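Local atomic coordinates of inulin fructotransferase (Bacillus sp. snu-7, PDB entry 2INV), a protein that catalyses intramolecular fructosyl transfer on inulin, probably releasing a cyclic difructose dianhydride from the end of the fructan chain, as a right-handed parallel beta-helix lyase. Residues 77-83 against 135-141; 173-179 against 195-201; 336-340 against 369-373; 273-279 against 297-302. One frame throughout, in Å; residues are numbered along the deposited sequence.

Interaction 1 (77-83 against 135-141); sequences VSYLTIA and LSGIVFR. With 2PO (phosphonate), chain G.
This is a parallel strand pairing between two successive coils in the N-terminal part of the right-handed parallel beta-helix. Strands 80-83 and 139-141 run 4.9 Å apart with their directions within 3°. Thr-81 pairs with Val-139, Ile-82 with Phe-140 and Ala-83 with Arg-141. The hydrogen bonds run from Val-139 N to Leu-80 O (2.9 Å), Ile-82 N to Val-139 O (3.0 Å) and Arg-141 N to Ile-82 O (2.9 Å). Ahead of the strands, Tyr-79 and Gly-137 turn in register, both at positive phi (64° and 61°). A CB on Gly-137 would collide with Tyr-79 CD1. The turn is tied by Tyr-79 N to Ser-136 O (2.8 Å) and by Ser-136 N to Ser-78 OG (3.0 Å; Ser-78 chi1 m). On one sheet face Ile-82 (m, t) sets CD1 3.8 Å from Phe-140 CE1 (chi1 m). On the other lie Thr-81, Val-139, Ala-83 and Arg-141, whose CZ is 3.7 Å from O1P of the phosphonate; Thr-81 OG1 bonds Phe-85 O of the second subunit. Strand 58-62 continues the sheet beyond 80-83, strand 174-181 continues it beyond 139-141, and Phe-125 and Val-127 of strand 123-127 pack against Ile-82 and Phe-140, respectively.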
loop_
_atom_site.group_PDB
_atom_site.type_symbol
_atom_site.label_atom_id
_atom_site.label_comp_id
_atom_site.label_asym_id
_atom_site.label_seq_id
_atom_site.Cartn_x
_atom_site.Cartn_y
_atom_site.Cartn_z
ATOM N N VAL A 77 19.888 -20.266 0.536
ATOM C CA VAL A 77 18.951 -21.045 -0.223
ATOM C C VAL A 77 17.845 -20.135 -0.701
ATOM O O VAL A 77 17.357 -19.270 0.034
ATOM C CB VAL A 77 18.397 -22.257 0.562
ATOM C CG1 VAL A 77 17.813 -21.860 1.853
ATOM C CG2 VAL A 77 17.321 -22.925 -0.278
ATOM N N SER A 78 17.485 -20.324 -1.963
ATOM C CA SER A 78 16.447 -19.546 -2.574
ATOM C C SER A 78 15.092 -19.965 -2.069
ATOM O O SER A 78 14.867 -21.131 -1.726
ATOM C CB SER A 78 16.496 -19.701 -4.090
ATOM O OG SER A 78 17.471 -18.834 -4.657
ATOM N N TYR A 79 14.193 -18.991 -2.033
ATOM C CA TYR A 79 12.822 -19.213 -1.601
ATOM C C TYR A 79 12.731 -19.636 -0.123
ATOM O O TYR A 79 11.866 -20.426 0.255
ATOM C CB TYR A 79 12.157 -20.270 -2.504
ATOM C CG TYR A 79 12.620 -20.275 -3.964
ATOM C CD1 TYR A 79 12.368 -19.197 -4.823
ATOM C CD2 TYR A 79 13.277 -21.391 -4.498
ATOM C CE1 TYR A 79 12.757 -19.245 -6.180
ATOM C CE2 TYR A 79 13.662 -21.440 -5.843
ATOM C CZ TYR A 79 13.400 -20.367 -6.674
ATOM O OH TYR A 79 13.785 -20.437 -7.999
ATOM N N LEU A 80 13.625 -19.112 0.714
ATOM C CA LEU A 80 13.611 -19.427 2.147
ATOM C C LEU A 80 12.711 -18.396 2.812
ATOM O O LEU A 80 12.841 -17.193 2.567
ATOM C CB LEU A 80 15.018 -19.327 2.758
ATOM C CG LEU A 80 15.373 -20.239 3.937
ATOM C CD1 LEU A 80 16.163 -19.429 4.958
ATOM C CD2 LEU A 80 14.125 -20.817 4.573
ATOM N N THR A 81 11.782 -18.878 3.629
ATOM C CA THR A 81 10.863 -18.010 4.339
ATOM C C THR A 81 11.070 -18.144 5.837
ATOM O O THR A 81 10.948 -19.240 6.385
ATOM C CB THR A 81 9.383 -18.370 4.054
ATOM O OG1 THR A 81 9.021 -17.967 2.724
ATOM C CG2 THR A 81 8.465 -17.669 5.070
ATOM N N ILE A 82 11.385 -17.036 6.492
ATOM C CA ILE A 82 11.555 -17.050 7.930
ATOM C C ILE A 82 10.452 -16.124 8.409
ATOM O O ILE A 82 10.474 -14.922 8.150
ATOM C CB ILE A 82 12.936 -16.523 8.343
ATOM C CG1 ILE A 82 14.020 -17.476 7.834
ATOM C CG2 ILE A 82 13.023 -16.405 9.866
ATOM C CD1 ILE A 82 15.430 -17.001 8.038
ATOM N N ALA A 83 9.466 -16.706 9.077
ATOM C CA ALA A 83 8.322 -15.948 9.551
ATOM C C ALA A 83 7.990 -16.146 11.021
ATOM O O ALA A 83 8.267 -17.201 11.602
ATOM C CB ALA A 83 7.114 -16.296 8.701
ATOM N N LEU A 135 20.073 -15.381 -5.990
ATOM C CA LEU A 135 19.118 -15.819 -5.003
ATOM C C LEU A 135 17.789 -15.172 -5.310
ATOM O O LEU A 135 17.718 -13.978 -5.614
ATOM C CB LEU A 135 19.597 -15.428 -3.618
ATOM C CG LEU A 135 20.673 -16.432 -3.241
ATOM C CD1 LEU A 135 21.487 -15.919 -2.077
ATOM C CD2 LEU A 135 19.997 -17.755 -2.924
ATOM N N SER A 136 16.734 -15.966 -5.214
ATOM C CA SER A 136 15.418 -15.466 -5.518
ATOM C C SER A 136 14.347 -15.933 -4.554
ATOM O O SER A 136 14.473 -16.962 -3.906
ATOM C CB SER A 136 15.052 -15.871 -6.949
ATOM O OG SER A 136 13.887 -15.195 -7.389
ATOM N N GLY A 137 13.285 -15.142 -4.491
ATOM C CA GLY A 137 12.138 -15.437 -3.650
ATOM C C GLY A 137 12.296 -15.549 -2.145
ATOM O O GLY A 137 11.441 -16.138 -1.483
ATOM N N ILE A 138 13.365 -14.999 -1.577
ATOM C CA ILE A 138 13.529 -15.091 -0.127
ATOM C C ILE A 138 12.602 -14.108 0.578
ATOM O O ILE A 138 12.505 -12.938 0.198
ATOM C CB ILE A 138 14.985 -14.858 0.300
ATOM C CG1 ILE A 138 15.859 -15.967 -0.304
ATOM C CG2 ILE A 138 15.089 -14.879 1.819
ATOM C CD1 ILE A 138 17.322 -15.845 0.004
ATOM N N VAL A 139 11.924 -14.609 1.605
ATOM C CA VAL A 139 10.959 -13.838 2.367
ATOM C C VAL A 139 11.262 -13.804 3.872
ATOM O O VAL A 139 11.453 -14.853 4.494
ATOM C CB VAL A 139 9.539 -14.420 2.146
ATOM C CG1 VAL A 139 8.515 -13.582 2.885
ATOM C CG2 VAL A 139 9.237 -14.477 0.663
ATOM N N PHE A 140 11.298 -12.599 4.443
ATOM C CA PHE A 140 11.541 -12.398 5.873
ATOM C C PHE A 140 10.288 -11.716 6.387
ATOM O O PHE A 140 10.016 -10.578 5.998
ATOM C CB PHE A 140 12.714 -11.451 6.102
ATOM C CG PHE A 140 14.062 -12.094 5.982
ATOM C CD1 PHE A 140 14.623 -12.803 7.041
ATOM C CD2 PHE A 140 14.789 -11.961 4.808
ATOM C CE1 PHE A 140 15.889 -13.358 6.925
ATOM C CE2 PHE A 140 16.054 -12.515 4.684
ATOM C CZ PHE A 140 16.606 -13.216 5.751
ATOM N N ARG A 141 9.526 -12.364 7.261
ATOM C CA ARG A 141 8.324 -11.698 7.713
ATOM C C ARG A 141 7.795 -11.979 9.103
ATOM O O ARG A 141 8.017 -13.030 9.702
ATOM C CB ARG A 141 7.202 -11.956 6.715
ATOM C CG ARG A 141 6.690 -13.370 6.751
ATOM C CD ARG A 141 5.703 -13.625 5.639
ATOM N NE ARG A 141 4.515 -12.792 5.772
ATOM C CZ ARG A 141 3.516 -12.788 4.895
ATOM N NH1 ARG A 141 3.570 -13.573 3.824
ATOM N NH2 ARG A 141 2.464 -12.004 5.088
HETATM P P 2PO G . 0.218 -14.414 6.992
HETATM O O1P 2PO G . 1.153 -15.355 6.138
HETATM O O2P 2PO G . 0.894 -14.256 8.421
HETATM O O3P 2PO G . -1.237 -14.746 7.000
#

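Interaction 2 (173-179 against 195-201); sequences FHITGMG and LRVNDNM
Stacked coils of a parallel beta-helix repeat the same backbone path, and segment 195-201 traces that of 173-179 one rung on. Strands 174-176 and 196-198 are 4.8 Å apart and 6° from parallel. Leu-195 (chi1 t, chi2 p) starts the run, its CD1 3.5 Å from Phe-173 CB. Arg-196 pairs with His-174: its N bonds Phe-173 O (3.0 Å), its O receives Ile-175 N (2.7 Å), and its guanidinium lies flat on the His-174 ring, centres 4.2 Å apart and planes at 23°. Water 1 joins Arg-196 NH2 to Phe-173 O. Val-197, opposite Ile-175, turns to the other face. Asn-198 N reaches Ile-175 O (3.2 Å), and Asn-198 O accepts Thr-176 OG1 (2.8 Å). Asp-199, at phi 60° and psi 43°, makes the bend; its O takes a weak bond from Gly-177 N (3.0 Å), while water 2 spans Asp-199 OD2 and Thr-176 OG1. Asn-200 (chi1 m) bridges the turn, giving ND2 to Ile-175 O (2.9 Å) and receiving Met-178 N at OD1 (2.9 Å); ND2 also bonds Asn-223, on the next coil. Selenomethionine Met-201 resumes pairing through its N to Met-178 O (3.0 Å). Between chains, the stacked Arg-196 forms a salt bridge with Asp-199 of the second subunit, and Asp-199 reciprocates with Arg-196 of the third subunit, so the polar face of these rungs is an interface of the trimer.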
loop_
_atom_site.group_PDB
_atom_site.type_symbol
_atom_site.label_atom_id
_atom_site.label_comp_id
_atom_site.label_asym_id
_atom_site.label_seq_id
_atom_site.Cartn_x
_atom_site.Cartn_y
_atom_site.Cartn_z
ATOM N N PHE A 173 12.901 -10.412 -3.762
ATOM C CA PHE A 173 12.909 -10.602 -2.317
ATOM C C PHE A 173 11.699 -9.886 -1.744
ATOM O O PHE A 173 11.189 -8.934 -2.352
ATOM C CB PHE A 173 14.204 -10.066 -1.711
ATOM C CG PHE A 173 15.323 -11.081 -1.689
ATOM C CD1 PHE A 173 15.384 -12.087 -2.649
ATOM C CD2 PHE A 173 16.326 -11.018 -0.733
ATOM C CE1 PHE A 173 16.424 -13.010 -2.657
ATOM C CE2 PHE A 173 17.371 -11.934 -0.731
ATOM C CZ PHE A 173 17.425 -12.935 -1.695
ATOM N N HIS A 174 11.233 -10.355 -0.588
ATOM C CA HIS A 174 10.070 -9.775 0.072
ATOM C C HIS A 174 10.353 -9.627 1.563
ATOM O O HIS A 174 10.674 -10.608 2.249
ATOM C CB HIS A 174 8.862 -10.685 -0.155
ATOM C CG HIS A 174 7.541 -10.040 0.121
ATOM N ND1 HIS A 174 7.417 -8.734 0.544
ATOM C CD2 HIS A 174 6.278 -10.510 -0.018
ATOM C CE1 HIS A 174 6.138 -8.428 0.654
ATOM N NE2 HIS A 174 5.425 -9.487 0.319
ATOM N N ILE A 175 10.240 -8.396 2.053
ATOM C CA ILE A 175 10.482 -8.086 3.459
ATOM C C ILE A 175 9.239 -7.396 4.014
ATOM O O ILE A 175 9.078 -6.189 3.833
ATOM C CB ILE A 175 11.658 -7.098 3.613
ATOM C CG1 ILE A 175 12.926 -7.657 2.958
ATOM C CG2 ILE A 175 11.889 -6.789 5.088
ATOM C CD1 ILE A 175 13.441 -8.943 3.589
ATOM N N THR A 176 8.356 -8.138 4.675
ATOM C CA THR A 176 7.150 -7.510 5.200
ATOM C C THR A 176 6.736 -7.884 6.628
ATOM O O THR A 176 7.115 -8.921 7.152
ATOM C CB THR A 176 5.960 -7.753 4.244
ATOM O OG1 THR A 176 4.805 -7.062 4.732
ATOM C CG2 THR A 176 5.654 -9.240 4.138
ATOM N N GLY A 177 5.964 -6.990 7.242
ATOM C CA GLY A 177 5.460 -7.171 8.595
ATOM C C GLY A 177 6.499 -7.262 9.691
ATOM O O GLY A 177 6.206 -7.705 10.795
HETATM N N MSE A 178 7.713 -6.813 9.406
HETATM C CA MSE A 178 8.792 -6.898 10.384
HETATM C C MSE A 178 8.874 -5.802 11.433
HETATM O O MSE A 178 8.207 -4.759 11.347
HETATM C CB MSE A 178 10.138 -6.983 9.668
HETATM C CG MSE A 178 10.227 -8.102 8.630
HETATM SE SE MSE A 178 10.964 -9.733 9.330
HETATM C CE MSE A 178 12.433 -8.960 10.321
ATOM N N GLY A 179 9.710 -6.070 12.432
ATOM C CA GLY A 179 9.934 -5.138 13.515
ATOM C C GLY A 179 11.429 -5.086 13.745
ATOM O O GLY A 179 12.047 -6.096 14.096
ATOM N N LEU A 195 12.593 -5.987 -5.587
ATOM C CA LEU A 195 12.534 -6.134 -4.145
ATOM C C LEU A 195 11.319 -5.441 -3.577
ATOM O O LEU A 195 10.841 -4.433 -4.105
ATOM C CB LEU A 195 13.771 -5.530 -3.474
ATOM C CG LEU A 195 13.639 -5.319 -1.955
ATOM C CD1 LEU A 195 13.671 -6.659 -1.243
ATOM C CD2 LEU A 195 14.759 -4.426 -1.460
ATOM N N ARG A 196 10.817 -5.996 -2.489
ATOM C CA ARG A 196 9.689 -5.391 -1.840
ATOM C C ARG A 196 9.902 -5.294 -0.355
ATOM O O ARG A 196 10.150 -6.289 0.335
ATOM C CB ARG A 196 8.422 -6.159 -2.115
ATOM C CG ARG A 196 7.578 -5.486 -3.162
ATOM C CD ARG A 196 6.406 -6.344 -3.435
ATOM N NE ARG A 196 6.857 -7.651 -3.882
ATOM C CZ ARG A 196 6.119 -8.750 -3.794
ATOM N NH1 ARG A 196 4.898 -8.695 -3.269
ATOM N NH2 ARG A 196 6.594 -9.901 -4.243
ATOM N N VAL A 197 9.815 -4.058 0.109
ATOM C CA VAL A 197 9.977 -3.710 1.496
ATOM C C VAL A 197 8.694 -2.943 1.783
ATOM O O VAL A 197 8.572 -1.776 1.432
ATOM C CB VAL A 197 11.218 -2.812 1.645
ATOM C CG1 VAL A 197 11.365 -2.334 3.068
ATOM C CG2 VAL A 197 12.464 -3.575 1.209
ATOM N N ASN A 198 7.729 -3.613 2.403
ATOM C CA ASN A 198 6.433 -2.998 2.688
ATOM C C ASN A 198 5.804 -3.474 3.996
ATOM O O ASN A 198 6.024 -4.608 4.424
ATOM C CB ASN A 198 5.458 -3.312 1.548
ATOM C CG ASN A 198 5.016 -4.760 1.556
ATOM O OD1 ASN A 198 5.831 -5.668 1.361
ATOM N ND2 ASN A 198 3.722 -4.988 1.796
ATOM N N ASP A 199 5.019 -2.594 4.615
ATOM C CA ASP A 199 4.313 -2.902 5.855
ATOM C C ASP A 199 5.252 -3.271 7.017
ATOM O O ASP A 199 4.981 -4.218 7.755
ATOM C CB ASP A 199 3.333 -4.053 5.605
ATOM C CG ASP A 199 2.136 -4.020 6.531
ATOM O OD1 ASP A 199 1.853 -2.948 7.104
ATOM O OD2 ASP A 199 1.471 -5.066 6.683
ATOM N N ASN A 200 6.346 -2.528 7.184
ATOM C CA ASN A 200 7.290 -2.797 8.271
ATOM C C ASN A 200 7.425 -1.644 9.252
ATOM O O ASN A 200 7.052 -0.509 8.949
ATOM C CB ASN A 200 8.697 -3.126 7.737
ATOM C CG ASN A 200 8.692 -4.193 6.674
ATOM O OD1 ASN A 200 8.693 -5.455 7.096
ATOM N ND2 ASN A 200 8.695 -3.888 5.478
HETATM N N MSE A 201 7.981 -1.959 10.420
HETATM C CA MSE A 201 8.237 -0.984 11.475
HETATM C C MSE A 201 9.726 -1.022 11.774
HETATM O O MSE A 201 10.208 -1.930 12.464
HETATM C CB MSE A 201 7.440 -1.332 12.728
HETATM C CG MSE A 201 7.804 -0.521 13.966
HETATM SE SE MSE A 201 7.577 1.363 13.738
HETATM C CE MSE A 201 5.674 1.460 13.993
HETATM O O HOH W 1 9.303 -9.078 -4.225
HETATM O O HOH W 2 2.474 -7.547 5.954
HETATM O O HOH W 3 5.295 -4.605 11.025
#

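Interaction 3 (336-340 against 369-373); sequences YNVPP and VSDVA
Extended backbone at Tyr-336 and Ser-370 leads into loops at the ends of two adjacent rungs of the right-handed parallel beta-helix. The touching parts run 8° apart, and Tyr-336 pairs with Ser-370 in parallel, their CA atoms 4.6 Å apart. Tyr-336 N donates to Val-369 O (2.7 Å) and Asp-371 N to Tyr-336 O (3.3 Å). Beyond this bridge the chains separate, with Asp-371 at phi -75°, psi -11° and Val-338 still extended. Tyr-336 (chi1 t) lies on the same face as Ser-370 and sets CE1 4.2 Å from Val-372 CG2; its hydroxyl bonds Asp-315, and Arg-298 of the preceding rung packs against it. Pro-340 CG meets Val-372 CG1 at 4.1 Å, a small apolar touch between the two loops. Asp-371 (chi1 p) reaches toward segment 336-340, where its OD2 takes a weak hydrogen bond from Val-338 N at 3.5 Å. Within the later loop, Ser-370 (chi1 p) folds its OG onto Val-372 O at 2.7 Å.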
loop_
_atom_site.group_PDB
_atom_site.type_symbol
_atom_site.label_atom_id
_atom_site.label_comp_id
_atom_site.label_asym_id
_atom_site.label_seq_id
_atom_site.Cartn_x
_atom_site.Cartn_y
_atom_site.Cartn_z
ATOM N N TYR A 336 7.306 24.244 7.837
ATOM C CA TYR A 336 8.556 24.498 8.535
ATOM C C TYR A 336 8.386 25.360 9.784
ATOM O O TYR A 336 7.980 26.526 9.714
ATOM C CB TYR A 336 9.538 25.134 7.543
ATOM C CG TYR A 336 10.905 25.453 8.082
ATOM C CD1 TYR A 336 11.102 26.541 8.931
ATOM C CD2 TYR A 336 12.013 24.687 7.723
ATOM C CE1 TYR A 336 12.366 26.864 9.407
ATOM C CE2 TYR A 336 13.287 25.003 8.194
ATOM C CZ TYR A 336 13.455 26.090 9.033
ATOM O OH TYR A 336 14.705 26.415 9.502
ATOM N N ASN A 337 8.697 24.767 10.935
ATOM C CA ASN A 337 8.592 25.456 12.220
ATOM C C ASN A 337 9.892 25.256 12.997
ATOM O O ASN A 337 10.110 24.210 13.623
ATOM C CB ASN A 337 7.426 24.893 13.033
ATOM C CG ASN A 337 7.069 25.758 14.209
ATOM O OD1 ASN A 337 6.175 25.430 14.983
ATOM N ND2 ASN A 337 7.745 26.887 14.336
ATOM N N VAL A 338 10.756 26.262 12.945
ATOM C CA VAL A 338 12.037 26.190 13.618
ATOM C C VAL A 338 12.405 27.527 14.260
ATOM O O VAL A 338 12.303 28.583 13.637
ATOM C CB VAL A 338 13.148 25.777 12.624
ATOM C CG1 VAL A 338 14.511 25.774 13.315
ATOM C CG2 VAL A 338 12.847 24.401 12.061
ATOM N N PRO A 339 12.789 27.495 15.545
ATOM C CA PRO A 339 13.189 28.673 16.319
ATOM C C PRO A 339 14.218 29.527 15.578
ATOM O O PRO A 339 15.240 29.015 15.113
ATOM C CB PRO A 339 13.767 28.053 17.587
ATOM C CG PRO A 339 12.827 26.917 17.827
ATOM C CD PRO A 339 12.565 26.340 16.438
ATOM N N PRO A 340 13.940 30.832 15.419
ATOM C CA PRO A 340 14.894 31.700 14.724
ATOM C C PRO A 340 16.316 31.440 15.194
ATOM O O PRO A 340 17.260 31.473 14.395
ATOM C CB PRO A 340 14.428 33.093 15.105
ATOM C CG PRO A 340 12.949 32.941 15.130
ATOM C CD PRO A 340 12.719 31.574 15.789
ATOM N N VAL A 369 4.784 26.772 4.333
ATOM C CA VAL A 369 4.235 27.382 5.523
ATOM C C VAL A 369 5.389 27.417 6.491
ATOM O O VAL A 369 5.973 26.380 6.803
ATOM C CB VAL A 369 3.118 26.527 6.150
ATOM C CG1 VAL A 369 2.498 27.270 7.322
ATOM C CG2 VAL A 369 2.075 26.183 5.108
ATOM N N SER A 370 5.730 28.599 6.972
ATOM C CA SER A 370 6.818 28.677 7.917
ATOM C C SER A 370 6.666 29.858 8.836
ATOM O O SER A 370 6.084 30.887 8.475
ATOM C CB SER A 370 8.172 28.718 7.196
ATOM O OG SER A 370 8.310 29.900 6.441
ATOM N N ASP A 371 7.206 29.688 10.035
ATOM C CA ASP A 371 7.145 30.701 11.070
ATOM C C ASP A 371 8.104 31.852 10.784
ATOM O O ASP A 371 8.031 32.905 11.431
ATOM C CB ASP A 371 7.490 30.062 12.414
ATOM C CG ASP A 371 8.902 29.505 12.442
ATOM O OD1 ASP A 371 9.557 29.560 13.511
ATOM O OD2 ASP A 371 9.355 29.008 11.393
ATOM N N VAL A 372 8.988 31.659 9.811
ATOM C CA VAL A 372 9.951 32.688 9.489
ATOM C C VAL A 372 10.031 32.946 8.000
ATOM O O VAL A 372 9.585 32.135 7.191
ATOM C CB VAL A 372 11.352 32.298 9.990
ATOM C CG1 VAL A 372 11.345 32.114 11.488
ATOM C CG2 VAL A 372 11.801 31.010 9.306
ATOM N N ALA A 373 10.592 34.095 7.647
ATOM C CA ALA A 373 10.763 34.443 6.250
ATOM C C ALA A 373 11.620 33.303 5.723
ATOM O O ALA A 373 12.634 32.959 6.322
ATOM C CB ALA A 373 11.498 35.770 6.118
#

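Interaction 4 (273-279 against 297-302); sequences QGFYPGM and RRTNEG
Phe-275, one of the residues lining the glycan pocket and in touch with a bound fructose, packs here against the turn of the next coil. Glu-301 CA lies over one face of the Phe-275 ring (chi1 m), 3.3 Å from the centroid and 9° off the normal, a CH-pi contact; Gly-302 N is 3.5 Å from Phe-275 CZ. Water 5 links Phe-275 O to Glu-301 N, and water 6 links Tyr-276 OH to Glu-301 OE1, which also forms a salt bridge with Arg-252 of the pocket; Glu-301 OE2 accepts the backbone N of Tyr-303, another pocket residue. These turns leave two neighbouring rungs of the right-handed parallel beta-helix, where Gln-273 pairs with Arg-297 and Gly-274 with Arg-298, CA atoms 4.8 and 5.1 Å apart. Gly-274 N donates to Arg-297 O (3.0 Å) and Thr-299 N to Gly-274 O (3.1 Å). Gly-274 has no room for a CB, which would strike CG of selenomethionine Met-279. Arg-298 (chi1 t, chi2 p) bonds Thr-299 O through NE (2.9 Å) and lays its guanidinium over Pro-277, whose CD is 3.6 Å from Arg-298 NH1, itself salt-bridged to Asp-315.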
loop_
_atom_site.group_PDB
_atom_site.type_symbol
_atom_site.label_atom_id
_atom_site.label_comp_id
_atom_site.label_asym_id
_atom_site.label_seq_id
_atom_site.Cartn_x
_atom_site.Cartn_y
_atom_site.Cartn_z
ATOM N N GLN A 273 8.786 13.710 8.255
ATOM C CA GLN A 273 8.972 14.577 9.421
ATOM C C GLN A 273 10.412 14.477 9.906
ATOM O O GLN A 273 10.858 13.404 10.310
ATOM C CB GLN A 273 8.030 14.180 10.563
ATOM C CG GLN A 273 7.974 15.223 11.685
ATOM C CD GLN A 273 7.319 14.731 12.957
ATOM O OE1 GLN A 273 6.745 15.521 13.718
ATOM N NE2 GLN A 273 7.415 13.427 13.209
ATOM N N GLY A 274 11.132 15.592 9.854
ATOM C CA GLY A 274 12.510 15.592 10.298
ATOM C C GLY A 274 12.829 16.753 11.218
ATOM O O GLY A 274 12.065 17.708 11.318
ATOM N N PHE A 275 13.967 16.670 11.897
ATOM C CA PHE A 275 14.409 17.731 12.804
ATOM C C PHE A 275 15.644 18.407 12.247
ATOM O O PHE A 275 16.234 19.268 12.899
ATOM C CB PHE A 275 14.803 17.187 14.180
ATOM C CG PHE A 275 13.690 16.520 14.939
ATOM C CD1 PHE A 275 12.406 17.048 14.950
ATOM C CD2 PHE A 275 13.958 15.402 15.726
ATOM C CE1 PHE A 275 11.409 16.472 15.741
ATOM C CE2 PHE A 275 12.978 14.826 16.513
ATOM C CZ PHE A 275 11.702 15.358 16.525
ATOM N N TYR A 276 16.055 18.005 11.053
ATOM C CA TYR A 276 17.249 18.576 10.458
ATOM C C TYR A 276 17.173 18.841 8.973
ATOM O O TYR A 276 16.285 18.360 8.269
ATOM C CB TYR A 276 18.461 17.652 10.643
ATOM C CG TYR A 276 18.477 16.827 11.897
ATOM C CD1 TYR A 276 18.601 17.426 13.150
ATOM C CD2 TYR A 276 18.414 15.437 11.830
ATOM C CE1 TYR A 276 18.673 16.656 14.299
ATOM C CE2 TYR A 276 18.478 14.661 12.974
ATOM C CZ TYR A 276 18.610 15.275 14.206
ATOM O OH TYR A 276 18.676 14.510 15.348
ATOM N N PRO A 277 18.123 19.644 8.487
ATOM C CA PRO A 277 18.293 20.034 7.091
ATOM C C PRO A 277 18.490 18.780 6.236
ATOM O O PRO A 277 18.967 17.760 6.726
ATOM C CB PRO A 277 19.549 20.891 7.149
ATOM C CG PRO A 277 19.338 21.656 8.406
ATOM C CD PRO A 277 18.768 20.633 9.380
ATOM N N GLY A 278 18.096 18.862 4.970
ATOM C CA GLY A 278 18.249 17.741 4.057
ATOM C C GLY A 278 17.504 16.452 4.386
ATOM O O GLY A 278 18.106 15.379 4.452
HETATM N N MSE A 279 16.189 16.545 4.561
HETATM C CA MSE A 279 15.360 15.378 4.868
HETATM C C MSE A 279 15.201 14.516 3.615
HETATM O O MSE A 279 15.131 13.285 3.692
HETATM C CB MSE A 279 13.976 15.831 5.372
HETATM C CG MSE A 279 13.957 16.249 6.826
HETATM SE SE MSE A 279 12.581 17.521 7.280
HETATM C CE MSE A 279 13.307 19.117 6.464
ATOM N N ARG A 297 7.558 18.084 6.565
ATOM C CA ARG A 297 7.569 18.903 7.762
ATOM C C ARG A 297 8.906 18.909 8.476
ATOM O O ARG A 297 9.396 17.879 8.946
ATOM C CB ARG A 297 6.454 18.449 8.715
ATOM C CG ARG A 297 6.796 18.536 10.200
ATOM C CD ARG A 297 7.049 19.955 10.635
ATOM N NE ARG A 297 6.256 20.317 11.804
ATOM C CZ ARG A 297 5.826 21.550 12.056
ATOM N NH1 ARG A 297 6.114 22.543 11.217
ATOM N NH2 ARG A 297 5.097 21.792 13.141
ATOM N N ARG A 298 9.481 20.100 8.553
ATOM C CA ARG A 298 10.752 20.305 9.215
ATOM C C ARG A 298 10.472 21.074 10.499
ATOM O O ARG A 298 9.696 22.040 10.492
ATOM C CB ARG A 298 11.680 21.117 8.310
ATOM C CG ARG A 298 12.908 21.691 8.999
ATOM C CD ARG A 298 13.792 20.594 9.554
ATOM N NE ARG A 298 14.404 20.994 10.813
ATOM C CZ ARG A 298 15.343 21.927 10.935
ATOM N NH1 ARG A 298 15.798 22.568 9.868
ATOM N NH2 ARG A 298 15.823 22.219 12.135
ATOM N N THR A 299 11.071 20.639 11.603
ATOM C CA THR A 299 10.871 21.333 12.866
ATOM C C THR A 299 12.052 21.007 13.763
ATOM O O THR A 299 13.019 20.371 13.327
ATOM C CB THR A 299 9.537 20.925 13.546
ATOM O OG1 THR A 299 9.234 21.848 14.602
ATOM C CG2 THR A 299 9.630 19.520 14.114
ATOM N N ASN A 300 11.985 21.441 15.013
ATOM C CA ASN A 300 13.088 21.202 15.931
ATOM C C ASN A 300 12.856 19.956 16.781
ATOM O O ASN A 300 11.721 19.624 17.137
ATOM C CB ASN A 300 13.290 22.420 16.836
ATOM C CG ASN A 300 12.018 22.847 17.523
ATOM O OD1 ASN A 300 11.002 23.103 16.871
ATOM N ND2 ASN A 300 12.068 22.946 18.844
ATOM N N GLU A 301 13.947 19.270 17.101
ATOM C CA GLU A 301 13.914 18.060 17.915
ATOM C C GLU A 301 13.000 18.280 19.119
ATOM O O GLU A 301 13.192 19.217 19.894
ATOM C CB GLU A 301 15.327 17.730 18.395
ATOM C CG GLU A 301 15.386 16.694 19.505
ATOM C CD GLU A 301 14.866 15.344 19.074
ATOM O OE1 GLU A 301 15.549 14.669 18.273
ATOM O OE2 GLU A 301 13.771 14.954 19.532
ATOM N N GLY A 302 12.016 17.403 19.290
ATOM C CA GLY A 302 11.076 17.557 20.386
ATOM C C GLY A 302 11.276 16.710 21.633
ATOM O O GLY A 302 10.666 17.009 22.669
HETATM O O HOH W 4 5.594 18.412 14.208
HETATM O O HOH W 5 16.361 19.793 15.836
HETATM O O HOH W 6 17.975 15.689 17.639
#

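All four contacts repeat one principle, parallel pairing between coils, along a single beta-helix. Interactions 1 and 2 adjoin, their centres 12 Å apart: Phe-140 N probably bonds His-174 O (3.0 Å), and both contacts touch the second subunit. Interactions 4 and 3 adjoin likewise at 11 Å, where Asn-337 N to Arg-298 O (2.9 Å) is a probable hydrogen bond. Centres of interactions 2 and 4 are about 25 Å apart. Interaction 4 supplies Phe-275 to the glycan pocket, whereas the Asn-337 side chain of interaction 3 is about 13 Å from a bound fructose. Side chains of Ser-136 and Met-201 lie about 9 and 8 Å from a bound fructose, and Arg-141 of interaction 1 meets the phosphonate.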